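Local coordinates for protein type I modular polyketide synthase (Streptomyces albus subsp. albus, PDB 6IYT) that probably transfers an ethylmalonyl extender unit from coenzyme A to an acyl carrier protein, as an acyltransferase domain of the salinomycin polyketide synthase, at residues Leu241-Gly250 and Gln323-Leu334. Residues are numbered along the deposited sequence; the frame is centred on the assembly and turned at random.
Sequences LFADELVGKG and QVDPLHERILDL
Leu241 carries much of the apolar contact with helix 328-334. Its CB lies beside CD2 of Leu334. From there CG extends opposite the backbone N (chi1 179°), and the two methyls part. CD2 presses on CG1 of Ile331 at 3.5 Å and also meets CD2 of Leu334 and CD1 of Leu327. CD1 of Leu241 lies over one face of the Arg330 guanidinium, near the rim, 3.8 Å from NH2 of Arg330.

The edge of that same guanidinium faces Glu245. OE2 of Glu245 is 3.1 Å from both NH1 and NH2 of Arg330 in a salt bridge, and the NH1 bond is weak. The planes are 70° apart, and OE2 alone takes both N-H groups. It lies near the guanidinium plane, but NH2 meets it from above the carboxylate plane.

The two methyls of Leu327 part: CD2 lies against CB of Glu245, and CD1 meets Leu246 and Phe242. Leu246 and Leu327 touch tip to tip; the Phe242 ring is met obliquely. CD1 of Leu246 reaches CG1 of Val324.

At Lys249 and Gln323 the contact turns polar. NE2 of Gln323 donates to O of Lys249 at 3.0 Å, from above the carbonyl plane. A water bridges OE1 of Gln323 and O of Leu246. Lys249 NZ bonds back to O of Glu245, which ties the turn to the end of its own helix.

Both segments belong to the acyltransferase domain. The chain between them includes strands 251-255, 276-283, 286-291 and 310-312, the sheet of the family's smaller, ferredoxin-like subdomain. The contact thus pairs the outgoing chain, the end of helix 228-245 and turn 246-250, with the returning 3-10 turn, loop and helix 328-334. The axes of 241-245 and 328-334 run roughly antiparallel (150°) and come within 12.2 Å. Helix 363-371 packs on Phe242, Val324 and Ile331, while helix 181-200 touches Ala243 and Val247.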
loop_
_atom_site.group_PDB
_atom_site.type_symbol
_atom_site.label_atom_id
_atom_site.label_comp_id
_atom_site.label_asym_id
_atom_site.label_seq_id
_atom_site.Cartn_x
_atom_site.Cartn_y
_atom_site.Cartn_z
ATOM N N LEU A 241 -23.728 1.150 5.051
ATOM C CA LEU A 241 -24.635 0.016 5.437
ATOM C C LEU A 241 -24.063 -0.710 6.639
ATOM O O LEU A 241 -24.779 -1.020 7.612
ATOM C CB LEU A 241 -24.820 -0.956 4.295
ATOM C CG LEU A 241 -25.693 -2.158 4.595
ATOM C CD1 LEU A 241 -27.103 -1.733 4.926
ATOM C CD2 LEU A 241 -25.668 -3.121 3.421
ATOM N N PHE A 242 -22.760 -0.925 6.612
ATOM C CA PHE A 242 -22.089 -1.594 7.718
ATOM C C PHE A 242 -22.163 -0.761 9.005
ATOM O O PHE A 242 -22.275 -1.327 10.112
ATOM C CB PHE A 242 -20.638 -1.894 7.360
ATOM C CG PHE A 242 -20.481 -2.960 6.323
ATOM C CD1 PHE A 242 -21.570 -3.686 5.890
ATOM C CD2 PHE A 242 -19.229 -3.293 5.840
ATOM C CE1 PHE A 242 -21.427 -4.686 4.936
ATOM C CE2 PHE A 242 -19.092 -4.267 4.839
ATOM C CZ PHE A 242 -20.179 -5.004 4.454
ATOM N N ALA A 243 -21.995 0.551 8.885
ATOM C CA ALA A 243 -22.160 1.467 10.045
ATOM C C ALA A 243 -23.570 1.322 10.632
ATOM O O ALA A 243 -23.761 1.358 11.865
ATOM C CB ALA A 243 -21.925 2.917 9.617
ATOM N N ASP A 244 -24.541 1.258 9.756
ATOM C CA ASP A 244 -25.928 1.114 10.162
ATOM C C ASP A 244 -26.330 -0.217 10.815
ATOM O O ASP A 244 -27.196 -0.242 11.677
ATOM C CB ASP A 244 -26.880 1.463 9.020
ATOM C CG ASP A 244 -26.780 2.930 8.611
ATOM O OD1 ASP A 244 -26.369 3.712 9.441
ATOM O OD2 ASP A 244 -27.129 3.288 7.501
ATOM N N GLU A 245 -25.800 -1.330 10.304
ATOM C CA GLU A 245 -26.214 -2.658 10.788
ATOM C C GLU A 245 -25.239 -3.627 11.479
ATOM O O GLU A 245 -25.684 -4.575 12.125
ATOM C CB GLU A 245 -26.873 -3.415 9.628
ATOM C CG GLU A 245 -27.923 -2.616 8.874
ATOM C CD GLU A 245 -29.229 -2.510 9.635
ATOM O OE1 GLU A 245 -29.467 -3.353 10.524
ATOM O OE2 GLU A 245 -30.016 -1.586 9.342
ATOM N N LEU A 246 -23.935 -3.414 11.352
ATOM C CA LEU A 246 -22.978 -4.324 11.930
ATOM C C LEU A 246 -22.088 -3.762 13.062
ATOM O O LEU A 246 -21.444 -4.509 13.743
ATOM C CB LEU A 246 -22.066 -4.881 10.826
ATOM C CG LEU A 246 -22.713 -5.695 9.723
ATOM C CD1 LEU A 246 -21.715 -6.228 8.719
ATOM C CD2 LEU A 246 -23.474 -6.854 10.357
ATOM N N VAL A 247 -22.044 -2.449 13.209
ATOM C CA VAL A 247 -21.136 -1.878 14.212
ATOM C C VAL A 247 -21.605 -2.290 15.620
ATOM O O VAL A 247 -22.812 -2.329 15.884
ATOM C CB VAL A 247 -21.042 -0.348 14.100
ATOM C CG1 VAL A 247 -20.369 0.241 15.325
ATOM C CG2 VAL A 247 -20.283 0.028 12.861
ATOM N N GLY A 248 -20.681 -2.830 16.403
ATOM C CA GLY A 248 -21.007 -3.350 17.733
ATOM C C GLY A 248 -21.279 -4.851 17.756
ATOM O O GLY A 248 -21.211 -5.484 18.798
ATOM N N LYS A 249 -21.646 -5.407 16.623
ATOM C CA LYS A 249 -22.052 -6.819 16.564
ATOM C C LYS A 249 -20.886 -7.747 16.276
ATOM O O LYS A 249 -21.033 -8.978 16.328
ATOM C CB LYS A 249 -23.139 -6.990 15.531
ATOM C CG LYS A 249 -24.363 -6.140 15.845
ATOM C CD LYS A 249 -25.486 -6.368 14.880
ATOM C CE LYS A 249 -26.760 -5.705 15.383
ATOM N NZ LYS A 249 -27.398 -4.849 14.345
ATOM N N GLY A 250 -19.740 -7.171 15.906
ATOM C CA GLY A 250 -18.600 -7.962 15.489
ATOM C C GLY A 250 -17.433 -7.107 15.085
ATOM O O GLY A 250 -17.561 -5.904 14.971
ATOM N N GLN A 323 -22.423 -13.077 9.356
ATOM C CA GLN A 323 -23.085 -11.808 9.761
ATOM C C GLN A 323 -23.508 -10.971 8.582
ATOM O O GLN A 323 -24.434 -10.173 8.697
ATOM C CB GLN A 323 -22.199 -10.963 10.676
ATOM C CG GLN A 323 -22.045 -11.549 12.079
ATOM C CD GLN A 323 -21.547 -10.534 13.109
ATOM O OE1 GLN A 323 -21.803 -9.306 13.003
ATOM N NE2 GLN A 323 -20.858 -11.035 14.128
ATOM N N VAL A 324 -22.846 -11.142 7.446
ATOM C CA VAL A 324 -23.215 -10.356 6.293
ATOM C C VAL A 324 -24.356 -10.990 5.493
ATOM O O VAL A 324 -24.978 -10.317 4.700
ATOM C CB VAL A 324 -22.033 -10.014 5.370
ATOM C CG1 VAL A 324 -20.880 -9.414 6.160
ATOM C CG2 VAL A 324 -21.575 -11.204 4.620
ATOM N N ASP A 325 -24.718 -12.244 5.786
ATOM C CA ASP A 325 -25.821 -12.859 5.037
ATOM C C ASP A 325 -27.155 -12.095 5.102
ATOM O O ASP A 325 -27.841 -11.970 4.086
ATOM C CB ASP A 325 -26.017 -14.319 5.403
ATOM C CG ASP A 325 -24.984 -15.222 4.744
ATOM O OD1 ASP A 325 -24.617 -14.970 3.560
ATOM O OD2 ASP A 325 -24.511 -16.153 5.407
ATOM N N PRO A 326 -27.532 -11.588 6.288
ATOM C CA PRO A 326 -28.814 -10.913 6.355
ATOM C C PRO A 326 -28.846 -9.660 5.532
ATOM O O PRO A 326 -29.913 -9.050 5.389
ATOM C CB PRO A 326 -28.970 -10.579 7.837
ATOM C CG PRO A 326 -28.162 -11.597 8.548
ATOM C CD PRO A 326 -27.033 -11.968 7.630
ATOM N N LEU A 327 -27.677 -9.165 5.150
ATOM C CA LEU A 327 -27.590 -7.928 4.382
ATOM C C LEU A 327 -27.573 -8.134 2.879
ATOM O O LEU A 327 -27.555 -7.184 2.141
ATOM C CB LEU A 327 -26.352 -7.131 4.775
ATOM C CG LEU A 327 -26.284 -6.750 6.242
ATOM C CD1 LEU A 327 -25.074 -5.862 6.485
ATOM C CD2 LEU A 327 -27.571 -6.076 6.678
ATOM N N HIS A 328 -27.604 -9.381 2.443
ATOM C CA HIS A 328 -27.443 -9.732 1.038
ATOM C C HIS A 328 -28.380 -8.927 0.130
ATOM O O HIS A 328 -27.944 -8.314 -0.849
ATOM C CB HIS A 328 -27.721 -11.206 0.882
ATOM C CG HIS A 328 -27.347 -11.759 -0.448
ATOM N ND1 HIS A 328 -27.412 -13.107 -0.730
ATOM C CD2 HIS A 328 -26.937 -11.153 -1.585
ATOM C CE1 HIS A 328 -26.999 -13.312 -1.968
ATOM N NE2 HIS A 328 -26.746 -12.136 -2.521
ATOM N N GLU A 329 -29.670 -9.008 0.399
ATOM C CA GLU A 329 -30.680 -8.342 -0.449
ATOM C C GLU A 329 -30.454 -6.815 -0.520
ATOM O O GLU A 329 -30.537 -6.199 -1.603
ATOM C CB GLU A 329 -32.082 -8.647 0.080
ATOM C CG GLU A 329 -32.521 -10.073 -0.181
ATOM C CD GLU A 329 -31.719 -11.104 0.603
ATOM O OE1 GLU A 329 -31.354 -12.146 -0.012
ATOM O OE2 GLU A 329 -31.470 -10.875 1.820
ATOM N N ARG A 330 -30.160 -6.224 0.620
ATOM C CA ARG A 330 -29.897 -4.790 0.675
ATOM C C ARG A 330 -28.647 -4.388 -0.129
ATOM O O ARG A 330 -28.611 -3.359 -0.764
ATOM C CB ARG A 330 -29.809 -4.313 2.123
ATOM C CG ARG A 330 -31.153 -4.300 2.796
ATOM C CD ARG A 330 -31.048 -4.174 4.299
ATOM N NE ARG A 330 -30.822 -2.803 4.711
ATOM C CZ ARG A 330 -30.770 -2.434 5.984
ATOM N NH1 ARG A 330 -30.921 -3.331 6.931
ATOM N NH2 ARG A 330 -30.577 -1.166 6.292
ATOM N N ILE A 331 -27.626 -5.229 -0.062
ATOM C CA ILE A 331 -26.396 -4.929 -0.765
ATOM C C ILE A 331 -26.645 -4.944 -2.267
ATOM O O ILE A 331 -26.210 -4.037 -2.983
ATOM C CB ILE A 331 -25.262 -5.901 -0.374
ATOM C CG1 ILE A 331 -24.775 -5.585 1.050
ATOM C CG2 ILE A 331 -24.126 -5.827 -1.375
ATOM C CD1 ILE A 331 -24.051 -6.745 1.736
ATOM N N LEU A 332 -27.416 -5.917 -2.750
ATOM C CA LEU A 332 -27.716 -5.979 -4.205
ATOM C C LEU A 332 -28.517 -4.771 -4.667
ATOM O O LEU A 332 -28.238 -4.203 -5.720
ATOM C CB LEU A 332 -28.437 -7.265 -4.578
ATOM C CG LEU A 332 -27.748 -8.590 -4.315
ATOM C CD1 LEU A 332 -28.561 -9.738 -4.886
ATOM C CD2 LEU A 332 -26.324 -8.621 -4.900
ATOM N N ASP A 333 -29.428 -4.289 -3.822
ATOM C CA ASP A 333 -30.193 -3.117 -4.145
ATOM C C ASP A 333 -29.322 -1.868 -4.138
ATOM O O ASP A 333 -29.432 -1.022 -5.033
ATOM C CB ASP A 333 -31.348 -2.929 -3.141
ATOM C CG ASP A 333 -32.627 -3.608 -3.579
ATOM O OD1 ASP A 333 -32.751 -3.975 -4.783
ATOM O OD2 ASP A 333 -33.534 -3.784 -2.697
ATOM N N LEU A 334 -28.458 -1.753 -3.133
ATOM C CA LEU A 334 -27.637 -0.551 -2.951
ATOM C C LEU A 334 -26.643 -0.382 -4.093
ATOM O O LEU A 334 -26.381 0.732 -4.536
ATOM C CB LEU A 334 -26.852 -0.684 -1.649
ATOM C CG LEU A 334 -26.845 0.348 -0.541
ATOM C CD1 LEU A 334 -27.896 1.440 -0.649
ATOM C CD2 LEU A 334 -26.944 -0.376 0.805
HETATM O O HOH W 1 -20.311 -6.972 12.849
#